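4-aminobutyrate transaminase (Acinetobacter baumannii, PDB 6WOP) probably catalyses the pyridoxal-phosphate-dependent transfer of the amino group of 4-aminobutyrate to 2-oxoglutarate, as a class-III aminotransferase. Local coordinates at residues A[183-188]-A[223-228]; A[190-193]-A[197-200]. All coordinates share one frame; numbering follows the deposited sequence. Where two conformers were deposited one is given.

Contact 1: A[183-188]-A[223-228]; sequences AAIESV and LKRLRA
Ile185 lies across the side chain of Arg225, with its CG1 branch over one face of the guanidinium, 3.9 Å above the plane and displaced toward the rim. Its other branch reaches the outer end of the arginine, Ile185 CG2 standing 3.8 Å from Arg225 NH2. Beyond CG1, the isoleucine tip leaves the charged group and closes on the opposing helix: Ile185 CD1 is 3.8 Å from Arg225 CB and 3.9 Å from the backbone N of Leu226. These residues join helices 181-194 and 220-233 on one side of the central mixed sheet of the large, PLP-fold domain; the axes of the two short segments run in nearly the same direction, 21° apart, and approach to 10.6 Å. A bend at chi3 (68°) shapes the arginine chain, and NH1 forms salt bridges with Asp182 at the start of the partner helix and with Glu221 of its own helix, while NH2 bonds a tartrate probably from the crystallisation liquor. Those polar partners probably steady the plane against which Ile185 rests. Leu226 CD1 sits 4.4 Å from both Ile185 CD1 and Val188 CG2, a looser apolar contact; the Leu226 side chain also packs on Leu237 of strand 236-240.

Contact 2: A[190-193]-A[197-200]; sequences DIFS and APHD
Phe192 meets Pro198 along much of its length, beginning at its first side-chain carbon: Phe192 CB is 3.9 Å from Pro198 CG and slightly farther from CD of the same ring. At the next atom the packing is closest, with Phe192 CG 3.7 Å from Pro198 CG. From there the contact divides over the aromatic ring. CD2 still faces the proline CG, whereas CD1 is shared between two carbons, and Phe192 CD1 lies 3.9 Å from Pro198 CA. Farther out, Phe192 CE1 is 4.0 Å from that same CA and also approaches Pro198 CB. The proline contact is largely confined to CB, CG, both CD carbons and CE1, its CG displaced from the middle of the face toward the rim. This is a CH-pi contact: Pro198 CG stands 4.0 Å from the centroid of the Phe192 ring, 22° off the ring normal. With CG of Phe192 anti to its own carbonyl carbon (chi1 -64°), the ring runs on toward helix 220-233, where it and His233 pack edge-to-face and the side chain packs on Ile229. Pro198 also touches His233, so the two sides of the contact share a neighbour. The backbone has a separate role at the subunit interface, for Phe192 O is hydrogen-bonded to Thr153 OG1 of the second subunit, and Ala197 packs on Arg158 of that subunit. After Pro198 the chain makes one short 3-10 turn, closed by the bond from Asp200 N to Ala197 O (2.9 Å), and then enters strand 201-206. The contact thus folds the helix-to-strand connection back on its own helix, within the beta-alpha-beta crossover of strand 167-170, helix 181-194 and strand 201-206, whose parallel strands flank 131-135 in the central sheet of the PLP-dependent aminotransferase fold.

How the contacts relate
Both contacts use helix 181-194, contact 1 on its first half and contact 2 near its C-terminal end, with centres about 13 Å apart. Helix 220-233 serves both: it supplies one side of contact 1 directly, while its Ile229 touches Ile185 of contact 1 and Phe192 of contact 2, forming an apolar bridge between them. The short helix-to-strand turn of contact 2 lies within the longer chain excursion that contact 1 brings together. Their settings differ, since 183-188 and 223-228 touch no other subunit, whereas contact 2 reaches the second one. The centres of contacts 1 and 2 lie about 22 and 28 Å from the centre of the chain, and the tartrate at Arg225 probably comes from the crystallisation liquor.

Contact 1: A[183-188]-A[223-228]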
loop_
_atom_site.group_PDB
_atom_site.type_symbol
_atom_site.label_atom_id
_atom_site.label_comp_id
_atom_site.label_asym_id
_atom_site.label_seq_id
_atom_site.Cartn_x
_atom_site.Cartn_y
_atom_site.Cartn_z
ATOM N N ALA A 183 -24.273 17.072 -3.967
ATOM C CA ALA A 183 -22.979 16.826 -4.615
ATOM C C ALA A 183 -22.028 16.115 -3.689
ATOM O O ALA A 183 -21.208 15.294 -4.138
ATOM C CB ALA A 183 -22.356 18.132 -5.080
ATOM N N ALA A 184 -22.041 16.480 -2.395
ATOM C CA ALA A 184 -21.149 15.819 -1.447
ATOM C C ALA A 184 -21.521 14.351 -1.279
ATOM O O ALA A 184 -20.654 13.461 -1.237
ATOM C CB ALA A 184 -21.203 16.593 -0.091
ATOM N N ILE A 185 -22.810 14.064 -1.145
ATOM C CA ILE A 185 -23.210 12.677 -0.997
ATOM C C ILE A 185 -22.866 11.913 -2.267
ATOM O O ILE A 185 -22.318 10.804 -2.226
ATOM C CB ILE A 185 -24.722 12.602 -0.671
ATOM C CG1 ILE A 185 -25.005 13.036 0.783
ATOM C CG2 ILE A 185 -25.287 11.165 -0.865
ATOM C CD1 ILE A 185 -24.492 12.100 1.801
ATOM N N GLU A 186 -23.103 12.529 -3.415
ATOM C CA GLU A 186 -22.772 11.864 -4.678
ATOM C C GLU A 186 -21.297 11.538 -4.760
ATOM O O GLU A 186 -20.930 10.479 -5.296
ATOM C CB GLU A 186 -23.200 12.750 -5.861
ATOM C CG GLU A 186 -23.004 12.157 -7.182
ATOM C CD GLU A 186 -23.632 12.993 -8.313
ATOM O OE1 GLU A 186 -24.569 13.782 -8.018
ATOM O OE2 GLU A 186 -23.164 12.855 -9.482
ATOM N N SER A 187 -20.417 12.419 -4.212
ATOM C CA SER A 187 -18.971 12.129 -4.277
ATOM C C SER A 187 -18.587 10.938 -3.406
ATOM O O SER A 187 -17.705 10.161 -3.777
ATOM C CB SER A 187 -18.166 13.364 -3.888
ATOM O OG SER A 187 -18.163 13.503 -2.472
ATOM N N VAL A 188 -19.269 10.733 -2.265
ATOM C CA VAL A 188 -19.072 9.494 -1.489
ATOM C C VAL A 188 -19.490 8.261 -2.307
ATOM O O VAL A 188 -18.784 7.237 -2.407
ATOM C CB VAL A 188 -19.851 9.605 -0.169
ATOM C CG1 VAL A 188 -19.693 8.321 0.631
ATOM C CG2 VAL A 188 -19.286 10.844 0.635
ATOM N N LEU A 223 -25.225 15.052 7.448
ATOM C CA LEU A 223 -25.038 14.035 8.477
ATOM C C LEU A 223 -26.102 12.959 8.436
ATOM O O LEU A 223 -25.786 11.774 8.594
ATOM C CB LEU A 223 -25.043 14.664 9.877
ATOM C CG LEU A 223 -23.729 15.209 10.396
ATOM C CD1 LEU A 223 -23.887 15.654 11.840
ATOM C CD2 LEU A 223 -22.531 14.218 10.265
ATOM N N LYS A 224 -27.373 13.356 8.263
ATOM C CA LYS A 224 -28.386 12.315 8.281
ATOM C C LYS A 224 -28.280 11.448 7.034
ATOM O O LYS A 224 -28.370 10.223 7.107
ATOM C CB LYS A 224 -29.793 12.916 8.343
ATOM C CG LYS A 224 -29.983 13.859 9.533
ATOM C CD LYS A 224 -31.326 14.631 9.530
ATOM C CE LYS A 224 -31.249 16.041 10.190
ATOM N NZ LYS A 224 -31.689 16.109 11.608
ATOM N N ARG A 225 -28.018 11.983 5.871
ATOM C CA ARG A 225 -27.822 11.141 4.700
ATOM C C ARG A 225 -26.573 10.258 4.816
ATOM O O ARG A 225 -26.591 9.115 4.494
ATOM C CB ARG A 225 -27.864 11.952 3.446
ATOM C CG ARG A 225 -29.275 12.410 3.164
ATOM C CD ARG A 225 -29.356 13.404 2.062
ATOM N NE ARG A 225 -29.017 12.846 0.788
ATOM C CZ ARG A 225 -28.860 13.563 -0.300
ATOM N NH1 ARG A 225 -29.039 14.849 -0.269
ATOM N NH2 ARG A 225 -28.537 12.992 -1.415
ATOM N N LEU A 226 -25.505 10.843 5.308
ATOM C CA LEU A 226 -24.307 10.036 5.548
ATOM C C LEU A 226 -24.579 8.913 6.540
ATOM O O LEU A 226 -24.091 7.796 6.372
ATOM C CB LEU A 226 -23.165 10.932 6.052
ATOM C CG LEU A 226 -21.744 10.416 5.864
ATOM C CD1 LEU A 226 -21.483 10.135 4.378
ATOM C CD2 LEU A 226 -20.805 11.493 6.374
ATOM N N ARG A 227 -25.285 9.213 7.626
ATOM C CA ARG A 227 -25.638 8.183 8.596
ATOM C C ARG A 227 -26.422 7.043 7.934
ATOM O O ARG A 227 -26.151 5.854 8.169
ATOM C CB ARG A 227 -26.470 8.844 9.725
ATOM C CG ARG A 227 -26.992 7.903 10.855
ATOM C CD ARG A 227 -25.838 7.508 11.800
ATOM N NE ARG A 227 -25.214 6.241 11.392
ATOM C CZ ARG A 227 -24.156 5.718 12.018
ATOM N NH1 ARG A 227 -23.581 6.351 13.075
ATOM N NH2 ARG A 227 -23.668 4.564 11.612
ATOM N N ALA A 228 -27.388 7.381 7.091
ATOM C CA ALA A 228 -28.172 6.330 6.440
ATOM C C ALA A 228 -27.289 5.472 5.514
ATOM O O ALA A 228 -27.462 4.245 5.435
ATOM C CB ALA A 228 -29.347 6.937 5.672
#

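Contact 2: A[190-193]-A[197-200]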
loop_
_atom_site.group_PDB
_atom_site.type_symbol
_atom_site.label_atom_id
_atom_site.label_comp_id
_atom_site.label_asym_id
_atom_site.label_seq_id
_atom_site.Cartn_x
_atom_site.Cartn_y
_atom_site.Cartn_z
ATOM N N ASP A 190 -19.564 7.980 -5.492
ATOM C CA ASP A 190 -18.600 7.733 -6.570
ATOM C C ASP A 190 -17.381 6.980 -6.033
ATOM O O ASP A 190 -16.764 6.194 -6.748
ATOM C CB ASP A 190 -18.151 9.066 -7.200
ATOM C CG ASP A 190 -19.255 9.762 -8.013
ATOM O OD1 ASP A 190 -20.335 9.136 -8.319
ATOM O OD2 ASP A 190 -19.037 10.960 -8.366
ATOM N N ILE A 191 -16.974 7.259 -4.789
ATOM C CA ILE A 191 -15.873 6.487 -4.202
ATOM C C ILE A 191 -16.249 5.004 -4.149
ATOM O O ILE A 191 -15.447 4.126 -4.505
ATOM C CB ILE A 191 -15.532 7.050 -2.799
ATOM C CG1 ILE A 191 -14.805 8.417 -2.970
ATOM C CG2 ILE A 191 -14.593 6.071 -2.004
ATOM C CD1 ILE A 191 -14.610 9.155 -1.631
ATOM N N PHE A 192 -17.473 4.695 -3.689
ATOM C CA PHE A 192 -17.912 3.289 -3.695
ATOM C C PHE A 192 -17.889 2.730 -5.103
ATOM O O PHE A 192 -17.616 1.528 -5.318
ATOM C CB PHE A 192 -19.339 3.157 -3.171
ATOM C CG PHE A 192 -19.517 3.557 -1.739
ATOM C CD1 PHE A 192 -18.521 3.384 -0.834
ATOM C CD2 PHE A 192 -20.734 4.063 -1.316
ATOM C CE1 PHE A 192 -18.706 3.713 0.523
ATOM C CE2 PHE A 192 -20.929 4.408 0.032
ATOM C CZ PHE A 192 -19.910 4.224 0.941
ATOM N N SER A 193 -18.317 3.555 -6.078
ATOM C CA SER A 193 -18.455 3.047 -7.432
ATOM C C SER A 193 -17.113 2.843 -8.111
ATOM O O SER A 193 -17.039 2.071 -9.056
ATOM C CB SER A 193 -19.274 4.005 -8.320
ATOM O OG SER A 193 -20.592 4.128 -7.857
ATOM N N ALA A 197 -15.169 -0.860 -2.648
ATOM C CA ALA A 197 -16.522 -1.318 -2.405
ATOM C C ALA A 197 -16.984 -0.930 -0.995
ATOM O O ALA A 197 -16.197 -0.896 -0.046
ATOM C CB ALA A 197 -16.634 -2.828 -2.592
ATOM N N PRO A 198 -18.286 -0.653 -0.817
ATOM C CA PRO A 198 -18.740 -0.274 0.539
ATOM C C PRO A 198 -18.357 -1.307 1.604
ATOM O O PRO A 198 -18.035 -0.931 2.734
ATOM C CB PRO A 198 -20.278 -0.142 0.380
ATOM C CG PRO A 198 -20.512 0.083 -1.059
ATOM C CD PRO A 198 -19.391 -0.659 -1.804
ATOM N N HIS A 199 -18.370 -2.617 1.287
ATOM C CA HIS A 199 -18.101 -3.599 2.332
ATOM C C HIS A 199 -16.607 -3.743 2.597
ATOM O O HIS A 199 -16.198 -4.577 3.425
ATOM C CB HIS A 199 -18.778 -4.954 1.960
ATOM C CG HIS A 199 -20.277 -4.933 2.083
ATOM N ND1 HIS A 199 -21.097 -5.901 1.535
ATOM C CD2 HIS A 199 -21.103 -4.061 2.717
ATOM C CE1 HIS A 199 -22.357 -5.630 1.825
ATOM N NE2 HIS A 199 -22.388 -4.518 2.541
ATOM N N ASP A 200 -15.773 -2.941 1.935
ATOM C CA ASP A 200 -14.381 -2.835 2.365
ATOM C C ASP A 200 -14.081 -1.535 3.091
ATOM O O ASP A 200 -12.899 -1.239 3.315
ATOM C CB ASP A 200 -13.443 -2.948 1.171
ATOM C CG ASP A 200 -13.254 -4.371 0.740
ATOM O OD1 ASP A 200 -12.891 -5.189 1.601
ATOM O OD2 ASP A 200 -13.490 -4.659 -0.447
#